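Local structure of putative fructosamine-3-kinase (Thermobifida fusca YX, 3F7W) at residues Val92-Phe105 with Asn199-Asp211. The protein probably acts as a kinase of the fructosamine kinase family, which phosphorylates sugar adducts on amines, though its own substrate is not established. Numbering follows the deposited sequence.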
ATOM      1  N   VAL A  92      -8.187  -5.280 -14.337  1.00 31.92           N
ATOM      2  CA  VAL A  92      -8.797  -3.958 -14.398  1.00 35.07           C
ATOM      3  C   VAL A  92      -8.376  -3.291 -15.697  1.00 33.62           C
ATOM      4  O   VAL A  92      -7.197  -3.196 -15.989  1.00 34.46           O
ATOM      5  CB  VAL A  92      -8.336  -3.061 -13.195  1.00 36.60           C
ATOM      6  CG1 VAL A  92      -9.050  -1.704 -13.242  1.00 39.07           C
ATOM      7  CG2 VAL A  92      -8.616  -3.754 -11.872  1.00 37.83           C
ATOM      8  N   ASP A  93      -9.351  -2.812 -16.460  1.00 34.91           N
ATOM      9  CA  ASP A  93      -9.066  -1.971 -17.631  1.00 38.22           C
ATOM     10  C   ASP A  93      -9.212  -0.513 -17.235  1.00 37.13           C
ATOM     11  O   ASP A  93     -10.320  -0.031 -16.961  1.00 36.80           O
ATOM     12  CB  ASP A  93      -9.974  -2.314 -18.806  1.00 38.49           C
ATOM     13  CG  ASP A  93      -9.503  -3.571 -19.556  1.00 45.03           C
ATOM     14  OD1 ASP A  93      -8.336  -3.607 -20.053  1.00 39.60           O
ATOM     15  OD2 ASP A  93     -10.308  -4.514 -19.626  1.00 46.92           O
ATOM     16  N   GLU A  94      -8.084   0.173 -17.202  1.00 36.75           N
ATOM     17  CA  GLU A  94      -8.038   1.534 -16.680  1.00 37.51           C
ATOM     18  C   GLU A  94      -8.774   2.495 -17.601  1.00 34.46           C
ATOM     19  O   GLU A  94      -8.894   2.272 -18.819  1.00 34.15           O
ATOM     20  CB  GLU A  94      -6.605   2.031 -16.560  1.00 37.55           C
ATOM     21  CG  GLU A  94      -5.748   1.258 -15.628  1.00 44.64           C
ATOM     22  CD  GLU A  94      -4.327   1.768 -15.625  1.00 47.92           C
ATOM     23  OE1 GLU A  94      -4.117   2.958 -15.273  1.00 44.93           O
ATOM     24  OE2 GLU A  94      -3.427   0.966 -15.947  1.00 52.33           O
ATOM     25  N   ARG A  95      -9.238   3.570 -16.995  1.00 31.57           N
ATOM     26  CA  ARG A  95      -9.958   4.632 -17.657  1.00 30.38           C
ATOM     27  C   ARG A  95      -9.303   5.923 -17.222  1.00 31.74           C
ATOM     28  O   ARG A  95      -8.656   5.959 -16.174  1.00 31.56           O
ATOM     29  CB  ARG A  95     -11.410   4.632 -17.209  1.00 30.83           C
ATOM     30  CG  ARG A  95     -12.180   3.370 -17.547  1.00 33.07           C
ATOM     31  CD  ARG A  95     -12.466   3.253 -19.048  1.00 36.97           C
ATOM     32  NE  ARG A  95     -13.404   4.299 -19.474  1.00 40.97           N
ATOM     33  CZ  ARG A  95     -13.227   5.159 -20.484  1.00 47.25           C
ATOM     34  NH1 ARG A  95     -12.162   5.116 -21.287  1.00 49.62           N
ATOM     35  NH2 ARG A  95     -14.167   6.068 -20.714  1.00 46.75           N
ATOM     36  N   PRO A  96      -9.434   6.985 -18.028  1.00 33.11           N
ATOM     37  CA  PRO A  96      -8.933   8.272 -17.586  1.00 31.74           C
ATOM     38  C   PRO A  96      -9.629   8.731 -16.302  1.00 31.84           C
ATOM     39  O   PRO A  96     -10.797   8.411 -16.095  1.00 30.32           O
ATOM     40  CB  PRO A  96      -9.268   9.208 -18.756  1.00 33.34           C
ATOM     41  CG  PRO A  96      -9.387   8.302 -19.935  1.00 33.07           C
ATOM     42  CD  PRO A  96      -9.993   7.054 -19.388  1.00 33.59           C
ATOM     43  N   PRO A  97      -8.899   9.455 -15.432  1.00 31.42           N
ATOM     44  CA  PRO A  97      -9.502   9.996 -14.214  1.00 29.58           C
ATOM     45  C   PRO A  97     -10.559  11.022 -14.543  1.00 29.63           C
ATOM     46  O   PRO A  97     -10.414  11.763 -15.515  1.00 29.14           O
ATOM     47  CB  PRO A  97      -8.327  10.668 -13.473  1.00 30.60           C
ATOM     48  CG  PRO A  97      -7.083  10.274 -14.190  1.00 34.92           C
ATOM     49  CD  PRO A  97      -7.463   9.786 -15.559  1.00 32.32           C
ATOM     50  N   THR A  98     -11.619  11.045 -13.753  1.00 29.52           N
ATOM     51  CA  THR A  98     -12.691  12.024 -13.873  1.00 28.72           C
ATOM     52  C   THR A  98     -13.074  12.505 -12.483  1.00 30.56           C
ATOM     53  O   THR A  98     -12.918  11.772 -11.506  1.00 26.35           O
ATOM     54  CB  THR A  98     -13.932  11.431 -14.551  1.00 29.72           C
ATOM     55  OG1 THR A  98     -14.381  10.278 -13.822  1.00 29.61           O
ATOM     56  CG2 THR A  98     -13.646  11.035 -16.018  1.00 28.16           C
ATOM     57  N   PRO A  99     -13.601  13.733 -12.379  1.00 29.31           N
ATOM     58  CA  PRO A  99     -14.044  14.227 -11.070  1.00 29.98           C
ATOM     59  C   PRO A  99     -15.193  13.388 -10.459  1.00 28.97           C
ATOM     60  O   PRO A  99     -15.239  13.207  -9.261  1.00 31.14           O
ATOM     61  CB  PRO A  99     -14.480  15.682 -11.366  1.00 31.81           C
ATOM     62  CG  PRO A  99     -14.702  15.744 -12.835  1.00 33.31           C
ATOM     63  CD  PRO A  99     -13.820  14.720 -13.462  1.00 31.72           C
ATOM     64  N   GLU A 100     -16.057  12.823 -11.296  1.00 29.16           N
ATOM     65  CA  GLU A 100     -17.137  11.953 -10.834  1.00 30.16           C
ATOM     66  C   GLU A 100     -16.607  10.678 -10.171  1.00 29.30           C
ATOM     67  O   GLU A 100     -17.097  10.249  -9.119  1.00 29.90           O
ATOM     68  CB  GLU A 100     -18.025  11.563 -12.015  1.00 32.17           C
ATOM     69  CG  GLU A 100     -18.789  12.726 -12.680  1.00 38.67           C
ATOM     70  CD  GLU A 100     -17.963  13.651 -13.606  1.00 44.67           C
ATOM     71  OE1 GLU A 100     -16.926  13.257 -14.203  1.00 36.45           O
ATOM     72  OE2 GLU A 100     -18.402  14.814 -13.746  1.00 55.83           O
ATOM     73  N   ALA A 101     -15.617  10.074 -10.807  1.00 27.61           N
ATOM     74  CA  ALA A 101     -14.968   8.875 -10.272  1.00 28.41           C
ATOM     75  C   ALA A 101     -14.224   9.223  -8.981  1.00 28.19           C
ATOM     76  O   ALA A 101     -14.161   8.423  -8.061  1.00 27.10           O
ATOM     77  CB  ALA A 101     -13.991   8.311 -11.314  1.00 25.00           C
ATOM     78  N   ALA A 102     -13.643  10.418  -8.937  1.00 25.83           N
ATOM     79  CA  ALA A 102     -12.881  10.860  -7.775  1.00 25.73           C
ATOM     80  C   ALA A 102     -13.761  10.961  -6.535  1.00 26.35           C
ATOM     81  O   ALA A 102     -13.373  10.497  -5.447  1.00 26.97           O
ATOM     82  CB  ALA A 102     -12.177  12.195  -8.036  1.00 23.79           C
ATOM     83  N   GLU A 103     -14.926  11.574  -6.684  1.00 27.13           N
ATOM     84  CA  GLU A 103     -15.874  11.644  -5.568  1.00 30.36           C
ATOM     85  C   GLU A 103     -16.283  10.251  -5.103  1.00 29.18           C
ATOM     86  O   GLU A 103     -16.332   9.955  -3.896  1.00 28.03           O
ATOM     87  CB  GLU A 103     -17.109  12.435  -5.974  1.00 32.17           C
ATOM     88  CG  GLU A 103     -16.815  13.865  -6.357  1.00 40.17           C
ATOM     89  CD  GLU A 103     -18.065  14.578  -6.856  1.00 41.59           C
ATOM     90  OE1 GLU A 103     -19.172  14.174  -6.425  1.00 54.33           O
ATOM     91  OE2 GLU A 103     -17.929  15.524  -7.672  1.00 58.93           O
ATOM     92  N   ARG A 104     -16.521   9.362  -6.059  1.00 27.97           N
ATOM     93  CA  ARG A 104     -16.957   8.022  -5.713  1.00 28.79           C
ATOM     94  C   ARG A 104     -15.816   7.261  -5.011  1.00 27.40           C
ATOM     95  O   ARG A 104     -16.042   6.563  -4.022  1.00 26.98           O
ATOM     96  CB  ARG A 104     -17.447   7.301  -6.960  1.00 28.66           C
ATOM     97  CG  ARG A 104     -18.753   7.921  -7.529  1.00 33.90           C
ATOM     98  CD  ARG A 104     -19.255   7.135  -8.720  1.00 38.67           C
ATOM     99  NE  ARG A 104     -19.741   5.850  -8.233  1.00 49.89           N
ATOM    100  CZ  ARG A 104     -20.972   5.635  -7.773  1.00 60.39           C
ATOM    101  NH1 ARG A 104     -21.883   6.614  -7.761  1.00 57.40           N
ATOM    102  NH2 ARG A 104     -21.294   4.421  -7.328  1.00 60.59           N
ATOM    103  N   PHE A 105     -14.592   7.484  -5.466  1.00 25.37           N
ATOM    104  CA  PHE A 105     -13.417   6.827  -4.877  1.00 23.98           C
ATOM    105  C   PHE A 105     -13.199   7.272  -3.432  1.00 25.37           C
ATOM    106  O   PHE A 105     -12.839   6.472  -2.585  1.00 24.61           O
ATOM    107  CB  PHE A 105     -12.200   7.096  -5.738  1.00 26.42           C
ATOM    108  CG  PHE A 105     -10.946   6.437  -5.254  1.00 25.13           C
ATOM    109  CD1 PHE A 105     -10.942   5.097  -4.863  1.00 26.74           C
ATOM    110  CD2 PHE A 105      -9.763   7.169  -5.144  1.00 27.64           C
ATOM    111  CE1 PHE A 105      -9.749   4.495  -4.425  1.00 25.11           C
ATOM    112  CE2 PHE A 105      -8.609   6.577  -4.716  1.00 30.15           C
ATOM    113  CZ  PHE A 105      -8.608   5.230  -4.334  1.00 30.92           C
ATOM    114  N   ASN A 199      -0.782   3.028  -7.827  1.00 26.69           N
ATOM    115  CA  ASN A 199      -1.564   1.913  -7.281  1.00 26.95           C
ATOM    116  C   ASN A 199      -3.065   2.202  -7.257  1.00 25.33           C
ATOM    117  O   ASN A 199      -3.826   1.486  -6.619  1.00 25.75           O
ATOM    118  CB  ASN A 199      -1.025   1.530  -5.896  1.00 26.85           C
ATOM    119  CG  ASN A 199       0.275   0.740  -5.963  1.00 28.45           C
ATOM    120  OD1 ASN A 199       0.587   0.112  -6.991  1.00 30.06           O
ATOM    121  ND2 ASN A 199       1.063   0.788  -4.865  1.00 26.88           N
ATOM    122  N   VAL A 200      -3.461   3.278  -7.925  1.00 23.93           N
ATOM    123  CA  VAL A 200      -4.863   3.669  -8.145  1.00 25.32           C
ATOM    124  C   VAL A 200      -5.154   3.567  -9.639  1.00 29.58           C
ATOM    125  O   VAL A 200      -4.561   4.282 -10.471  1.00 29.39           O
ATOM    126  CB  VAL A 200      -5.144   5.093  -7.595  1.00 25.18           C
ATOM    127  CG1 VAL A 200      -6.611   5.506  -7.801  1.00 27.32           C
ATOM    128  CG2 VAL A 200      -4.741   5.136  -6.112  1.00 26.92           C
ATOM    129  N   LEU A 201      -6.029   2.634  -9.977  1.00 26.27           N
ATOM    130  CA  LEU A 201      -6.463   2.411 -11.345  1.00 27.12           C
ATOM    131  C   LEU A 201      -7.868   2.963 -11.505  1.00 27.90           C
ATOM    132  O   LEU A 201      -8.839   2.440 -10.947  1.00 26.51           O
ATOM    133  CB  LEU A 201      -6.449   0.928 -11.696  1.00 26.12           C
ATOM    134  CG  LEU A 201      -5.106   0.213 -11.525  1.00 30.49           C
ATOM    135  CD1 LEU A 201      -5.197  -1.173 -12.133  1.00 33.82           C
ATOM    136  CD2 LEU A 201      -3.972   0.998 -12.148  1.00 36.11           C
ATOM    137  N   TRP A 202      -7.960   4.043 -12.257  1.00 27.30           N
ATOM    138  CA  TRP A 202      -9.222   4.741 -12.417  1.00 26.17           C
ATOM    139  C   TRP A 202     -10.219   3.943 -13.272  1.00 27.88           C
ATOM    140  O   TRP A 202      -9.842   3.230 -14.229  1.00 29.60           O
ATOM    141  CB  TRP A 202      -8.976   6.140 -12.974  1.00 29.46           C
ATOM    142  CG  TRP A 202      -8.262   7.011 -12.016  1.00 26.23           C
ATOM    143  CD1 TRP A 202      -6.916   7.098 -11.834  1.00 31.29           C
ATOM    144  CD2 TRP A 202      -8.853   7.918 -11.091  1.00 25.43           C
ATOM    145  NE1 TRP A 202      -6.630   8.017 -10.853  1.00 28.73           N
ATOM    146  CE2 TRP A 202      -7.805   8.533 -10.380  1.00 30.81           C
ATOM    147  CE3 TRP A 202     -10.170   8.276 -10.801  1.00 29.60           C
ATOM    148  CZ2 TRP A 202      -8.027   9.487  -9.394  1.00 31.37           C
ATOM    149  CZ3 TRP A 202     -10.395   9.230  -9.810  1.00 35.31           C
ATOM    150  CH2 TRP A 202      -9.323   9.828  -9.124  1.00 33.98           C
ATOM    151  N   GLN A 203     -11.478   4.064 -12.872  1.00 27.93           N
ATOM    152  CA  GLN A 203     -12.628   3.462 -13.532  1.00 28.99           C
ATOM    153  C   GLN A 203     -13.642   4.576 -13.784  1.00 29.08           C
ATOM    154  O   GLN A 203     -13.440   5.704 -13.348  1.00 28.16           O
ATOM    155  CB  GLN A 203     -13.229   2.407 -12.607  1.00 30.17           C
ATOM    156  CG  GLN A 203     -12.262   1.248 -12.283  1.00 32.94           C
ATOM    157  CD  GLN A 203     -12.036   0.348 -13.469  1.00 34.67           C
ATOM    158  OE1 GLN A 203     -12.658  -0.699 -13.567  1.00 34.90           O
ATOM    159  NE2 GLN A 203     -11.153   0.751 -14.385  1.00 31.93           N
ATOM    160  N   ASP A 204     -14.714   4.268 -14.507  1.00 29.22           N
ATOM    161  CA  ASP A 204     -15.767   5.255 -14.744  1.00 29.97           C
ATOM    162  C   ASP A 204     -16.499   5.637 -13.470  1.00 30.96           C
ATOM    163  O   ASP A 204     -16.999   6.755 -13.352  1.00 32.87           O
ATOM    164  CB  ASP A 204     -16.785   4.704 -15.751  1.00 30.93           C
ATOM    165  CG  ASP A 204     -16.193   4.507 -17.141  1.00 38.60           C
ATOM    166  OD1 ASP A 204     -15.353   5.334 -17.573  1.00 41.24           O
ATOM    167  OD2 ASP A 204     -16.571   3.504 -17.784  1.00 47.94           O
ATOM    168  N   ASP A 205     -16.566   4.712 -12.521  1.00 31.09           N
ATOM    169  CA  ASP A 205     -17.447   4.842 -11.361  1.00 31.32           C
ATOM    170  C   ASP A 205     -16.686   4.850 -10.034  1.00 31.33           C
ATOM    171  O   ASP A 205     -17.258   4.593  -8.997  1.00 33.04           O
ATOM    172  CB  ASP A 205     -18.483   3.702 -11.370  1.00 34.12           C
ATOM    173  CG  ASP A 205     -17.845   2.320 -11.293  1.00 39.50           C
ATOM    174  OD1 ASP A 205     -16.608   2.191 -11.499  1.00 38.45           O
ATOM    175  OD2 ASP A 205     -18.593   1.345 -11.036  1.00 47.55           O
ATOM    176  N   GLY A 206     -15.407   5.189 -10.063  1.00 29.58           N
ATOM    177  CA  GLY A 206     -14.556   5.111  -8.886  1.00 28.15           C
ATOM    178  C   GLY A 206     -13.175   4.676  -9.299  1.00 27.36           C
ATOM    179  O   GLY A 206     -12.736   4.967 -10.404  1.00 27.77           O
ATOM    180  N   ALA A 207     -12.478   3.959  -8.423  1.00 29.06           N
ATOM    181  CA  ALA A 207     -11.142   3.461  -8.754  1.00 27.29           C
ATOM    182  C   ALA A 207     -10.883   2.123  -8.066  1.00 27.99           C
ATOM    183  O   ALA A 207     -11.562   1.752  -7.099  1.00 29.15           O
ATOM    184  CB  ALA A 207     -10.069   4.472  -8.377  1.00 26.78           C
ATOM    185  N   VAL A 208      -9.906   1.416  -8.585  1.00 26.38           N
ATOM    186  CA  VAL A 208      -9.433   0.158  -8.015  1.00 26.48           C
ATOM    187  C   VAL A 208      -8.004   0.355  -7.471  1.00 27.86           C
ATOM    188  O   VAL A 208      -7.152   1.000  -8.109  1.00 31.46           O
ATOM    189  CB  VAL A 208      -9.463  -0.976  -9.072  1.00 25.30           C
ATOM    190  CG1 VAL A 208      -8.771  -2.246  -8.576  1.00 29.80           C
ATOM    191  CG2 VAL A 208     -10.928  -1.243  -9.506  1.00 29.16           C
ATOM    192  N   VAL A 209      -7.758  -0.210  -6.292  1.00 26.63           N
ATOM    193  CA  VAL A 209      -6.463  -0.077  -5.613  1.00 27.15           C
ATOM    194  C   VAL A 209      -5.729  -1.397  -5.731  1.00 27.70           C
ATOM    195  O   VAL A 209      -6.307  -2.463  -5.508  1.00 27.55           O
ATOM    196  CB  VAL A 209      -6.605   0.386  -4.125  1.00 27.17           C
ATOM    197  CG1 VAL A 209      -7.350   1.722  -4.060  1.00 27.61           C
ATOM    198  CG2 VAL A 209      -7.313  -0.665  -3.248  1.00 26.99           C
ATOM    199  N   ILE A 210      -4.458  -1.324  -6.109  1.00 27.13           N
ATOM    200  CA  ILE A 210      -3.667  -2.539  -6.386  1.00 25.43           C
ATOM    201  C   ILE A 210      -2.384  -2.538  -5.564  1.00 24.86           C
ATOM    202  O   ILE A 210      -2.008  -1.510  -4.950  1.00 25.64           O
ATOM    203  CB  ILE A 210      -3.357  -2.693  -7.890  1.00 29.25           C
ATOM    204  CG1 ILE A 210      -2.576  -1.482  -8.412  1.00 27.56           C
ATOM    205  CG2 ILE A 210      -4.632  -2.971  -8.711  1.00 28.71           C
ATOM    206  CD1 ILE A 210      -1.846  -1.709  -9.758  1.00 28.50           C
ATOM    207  N   ASP A 211      -1.725  -3.696  -5.514  1.00 26.07           N
ATOM    208  CA  ASP A 211      -0.442  -3.826  -4.875  1.00 25.62           C
ATOM    209  C   ASP A 211      -0.430  -3.366  -3.391  1.00 24.14           C
ATOM    210  O   ASP A 211       0.451  -2.628  -2.964  1.00 24.43           O
ATOM    211  CB  ASP A 211       0.612  -3.094  -5.703  1.00 24.88           C
ATOM    212  CG  ASP A 211       0.712  -3.618  -7.137  1.00 31.54           C
ATOM    213  OD1 ASP A 211       0.370  -4.801  -7.412  1.00 30.31           O
ATOM    214  OD2 ASP A 211       1.135  -2.817  -7.974  1.00 31.53           O
TER
HETATM  215  O   HOH W   1     -12.129  -2.796 -15.283  1.00 36.27           O
HETATM  216  O   HOH W   2      -5.680   4.728 -14.041  1.00 36.28           O
HETATM  217  O   HOH W   3     -12.571   8.104 -14.156  1.00 31.23           O
HETATM  218  O   HOH W   4     -16.480   8.798 -15.001  1.00 35.19           O
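Pro97 lies over the indole of Trp202, its CB 3.8 Å from the centroid of the five-membered ring in a CH-pi contact, while Val200 CG1 lies on the opposite side, offset toward the rim. With CG anti to the carbonyl carbon (chi1 -67°), the indole points its six-membered edge at the start of helix 99-105, where Ala101 CB and the backbone N of Ala102 lie near the ring plane, the latter 3.6 Å from Trp202 CZ3. Replacing the indole of Trp202 with an alanine side chain would probably leave Pro97 CB without a ring face to lie on and open a gap beside Ala101 and Ala102. The carbonyl of Trp202 is gripped from opposite faces by Arg95 N and by Gln203 NE2, which also donates to Asp93 O (2.8 Å). Strands 200-203 and 206-209 form a beta-hairpin in what is, by family, a protein-kinase-like fold, clasped by the connection leaving strand 86-90 of the N-terminal sheet and by the helix that follows. Further along, Phe105 takes Ala207 CB over one face, 3.9 Å from the ring centroid, and Val209 CG1 at its edge; Val237 of helix 234-244 also touches it. Two arginines hold the hairpin turn: from the helix, Arg104 NE donates to Asp205 O (2.9 Å). Arg95, bent at chi2 and chi3, curls back into a salt bridge in which NE meets Asp204 OD1 (2.9 Å) on the syn side of the carboxylate, somewhat out of its plane.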